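Local atomic coordinates of uncharacterized protein (Corynebacterium diphtheriae NCTC 13129, PDB entry 3B4Q), a protein that is of unknown function but carries a helical domain assigned to the family of the C-terminal part of the resuscitation-promoting factor Rpf1. Residues V44-Y48 / I66-Y70. Residues are numbered along the deposited sequence; the frame is centred on the assembly and turned at random.
Sequences VDALY and IEAFY
Y48 and Y70 lie face against face between helices 39-56 and 64-72; the axes of segments 44-48 and 66-70 approach to 11.4 Å and run nearly antiparallel. The rings form an offset stack with centroids 4.0 Å apart and planes only 7° from parallel. In both tyrosines CG is anti to the backbone N (chi1 -179° in Y48), which sends each ring across the gap toward the opposite helix. The side chains cross at about a right angle, and CB of Y70 also sits over the Y48 ring, a CH-pi contact 4.0 Å from its centroid.

CG1 of V44 meets the rim of the Y70 ring at CD1, 3.6 Å away, while CG2 of I66 lies near the Y48 plane beside CE1, at 4.1 Å. OH of Y70 donates to OD1 of D45 (2.8 Å), which lies in plane at the ring's edge; the hydroxyl reaches it from 51° above the carboxylate plane. OE2 of E67 is hydrogen-bonded to NE2 of Q71. F80 of helix 77-83 also touches Y70. The interface is thus chiefly aromatic and apolar: its one directional bond holds the hydroxyl end of Y70 in position, while the flat stack and V44 probably restrain the ring's rotation.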
ATOM      1  N   VAL A  44      -1.797  -2.792  -2.780  1.00 10.96           N
ATOM      2  CA  VAL A  44      -1.792  -3.355  -1.426  1.00 11.48           C
ATOM      3  C   VAL A  44      -0.566  -4.273  -1.236  1.00 11.64           C
ATOM      4  O   VAL A  44       0.180  -4.145  -0.252  1.00 11.52           O
ATOM      5  CB  VAL A  44      -3.123  -4.124  -1.113  1.00 11.91           C
ATOM      6  CG1 VAL A  44      -2.970  -4.965   0.184  1.00 14.12           C
ATOM      7  CG2 VAL A  44      -4.315  -3.130  -1.059  1.00 13.20           C
ATOM      8  N   ASP A  45      -0.335  -5.189  -2.187  1.00 11.40           N
ATOM      9  CA  ASP A  45       0.840  -6.094  -2.076  1.00 12.39           C
ATOM     10  C   ASP A  45       2.176  -5.309  -2.001  1.00 12.34           C
ATOM     11  O   ASP A  45       3.053  -5.629  -1.187  1.00 12.67           O
ATOM     12  CB  ASP A  45       0.887  -7.059  -3.242  1.00 12.87           C
ATOM     13  CG  ASP A  45      -0.241  -8.113  -3.211  1.00 18.25           C
ATOM     14  OD1 ASP A  45      -0.938  -8.257  -2.167  1.00 20.55           O
ATOM     15  OD2 ASP A  45      -0.411  -8.821  -4.257  1.00 21.15           O
ATOM     16  N   ALA A  46       2.337  -4.318  -2.879  1.00 11.30           N
ATOM     17  CA  ALA A  46       3.578  -3.515  -2.935  1.00 12.45           C
ATOM     18  C   ALA A  46       3.783  -2.748  -1.619  1.00 11.89           C
ATOM     19  O   ALA A  46       4.903  -2.701  -1.078  1.00 12.83           O
ATOM     20  CB  ALA A  46       3.543  -2.562  -4.116  1.00 13.13           C
ATOM     21  N   LEU A  47       2.712  -2.164  -1.073  1.00 11.26           N
ATOM     22  CA  LEU A  47       2.867  -1.400   0.148  1.00 12.10           C
ATOM     23  C   LEU A  47       3.118  -2.342   1.352  1.00 12.29           C
ATOM     24  O   LEU A  47       3.969  -2.067   2.225  1.00 12.43           O
ATOM     25  CB  LEU A  47       1.636  -0.526   0.370  1.00 11.58           C
ATOM     26  CG  LEU A  47       1.632   0.375   1.620  1.00 12.64           C
ATOM     27  CD1 LEU A  47       2.994   1.141   1.706  1.00 12.85           C
ATOM     28  CD2 LEU A  47       0.454   1.270   1.585  1.00 13.79           C
ATOM     29  N   TYR A  48       2.404  -3.464   1.401  1.00 12.69           N
ATOM     30  CA  TYR A  48       2.658  -4.418   2.456  1.00 13.85           C
ATOM     31  C   TYR A  48       4.135  -4.856   2.391  1.00 14.72           C
ATOM     32  O   TYR A  48       4.848  -4.929   3.404  1.00 14.05           O
ATOM     33  CB  TYR A  48       1.722  -5.613   2.309  1.00 15.36           C
ATOM     34  CG  TYR A  48       1.894  -6.660   3.391  1.00 18.55           C
ATOM     35  CD1 TYR A  48       1.749  -6.307   4.724  1.00 19.10           C
ATOM     36  CD2 TYR A  48       2.191  -7.974   3.082  1.00 21.29           C
ATOM     37  CE1 TYR A  48       1.883  -7.219   5.746  1.00 22.27           C
ATOM     38  CE2 TYR A  48       2.331  -8.924   4.117  1.00 21.04           C
ATOM     39  CZ  TYR A  48       2.178  -8.507   5.439  1.00 20.07           C
ATOM     40  OH  TYR A  48       2.305  -9.366   6.500  1.00 23.67           O
ATOM     41  N   ILE A  66      -0.377  -5.758  11.578  1.00 18.74           N
ATOM     42  CA  ILE A  66      -0.205  -5.330  10.178  1.00 18.44           C
ATOM     43  C   ILE A  66      -0.554  -6.458   9.196  1.00 17.76           C
ATOM     44  O   ILE A  66      -1.262  -6.232   8.181  1.00 18.00           O
ATOM     45  CB  ILE A  66       1.180  -4.748   9.905  1.00 19.15           C
ATOM     46  CG1 ILE A  66       1.455  -3.598  10.870  1.00 19.63           C
ATOM     47  CG2 ILE A  66       1.261  -4.208   8.448  1.00 19.49           C
ATOM     48  CD1 ILE A  66       2.849  -3.046  10.756  1.00 20.18           C
ATOM     49  N   GLU A  67      -0.090  -7.668   9.504  1.00 15.89           N
ATOM     50  CA  GLU A  67      -0.471  -8.850   8.743  1.00 16.38           C
ATOM     51  C   GLU A  67      -1.984  -9.010   8.709  1.00 14.57           C
ATOM     52  O   GLU A  67      -2.563  -9.347   7.678  1.00 14.15           O
ATOM     53  CB  GLU A  67       0.199 -10.121   9.327  1.00 18.12           C
ATOM     54  CG  GLU A  67      -0.391 -11.436   8.812  1.00 23.88           C
ATOM     55  CD  GLU A  67       0.038 -11.770   7.396  1.00 32.70           C
ATOM     56  OE1 GLU A  67       0.994 -11.131   6.904  1.00 35.47           O
ATOM     57  OE2 GLU A  67      -0.576 -12.681   6.768  1.00 36.45           O
ATOM     58  N   ALA A  68      -2.626  -8.772   9.845  1.00 13.32           N
ATOM     59  CA  ALA A  68      -4.075  -8.968   9.913  1.00 14.21           C
ATOM     60  C   ALA A  68      -4.789  -7.963   9.038  1.00 14.28           C
ATOM     61  O   ALA A  68      -5.707  -8.317   8.297  1.00 16.09           O
ATOM     62  CB  ALA A  68      -4.565  -8.852  11.334  1.00 15.50           C
ATOM     63  N   PHE A  69      -4.344  -6.706   9.108  1.00 14.83           N
ATOM     64  CA  PHE A  69      -4.959  -5.687   8.237  1.00 14.77           C
ATOM     65  C   PHE A  69      -4.712  -5.905   6.721  1.00 14.50           C
ATOM     66  O   PHE A  69      -5.532  -5.548   5.873  1.00 14.17           O
ATOM     67  CB  PHE A  69      -4.577  -4.302   8.682  1.00 17.09           C
ATOM     68  CG  PHE A  69      -5.330  -3.832   9.913  1.00 18.39           C
ATOM     69  CD1 PHE A  69      -6.719  -4.004  10.017  1.00 19.16           C
ATOM     70  CD2 PHE A  69      -4.657  -3.210  10.964  1.00 19.12           C
ATOM     71  CE1 PHE A  69      -7.437  -3.549  11.156  1.00 23.10           C
ATOM     72  CE2 PHE A  69      -5.351  -2.763  12.090  1.00 22.61           C
ATOM     73  CZ  PHE A  69      -6.745  -2.944  12.192  1.00 21.05           C
ATOM     74  N   TYR A  70      -3.580  -6.510   6.389  1.00 13.57           N
ATOM     75  CA  TYR A  70      -3.337  -6.944   5.018  1.00 13.48           C
ATOM     76  C   TYR A  70      -4.384  -7.984   4.624  1.00 13.55           C
ATOM     77  O   TYR A  70      -5.039  -7.856   3.599  1.00 12.61           O
ATOM     78  CB  TYR A  70      -1.916  -7.504   4.910  1.00 15.04           C
ATOM     79  CG  TYR A  70      -1.571  -8.156   3.589  1.00 15.95           C
ATOM     80  CD1 TYR A  70      -1.505  -7.416   2.406  1.00 16.21           C
ATOM     81  CD2 TYR A  70      -1.251  -9.514   3.535  1.00 17.19           C
ATOM     82  CE1 TYR A  70      -1.171  -8.040   1.197  1.00 16.44           C
ATOM     83  CE2 TYR A  70      -0.890 -10.120   2.355  1.00 19.09           C
ATOM     84  CZ  TYR A  70      -0.859  -9.393   1.187  1.00 19.05           C
ATOM     85  OH  TYR A  70      -0.508  -9.991  -0.014  1.00 22.11           O
TER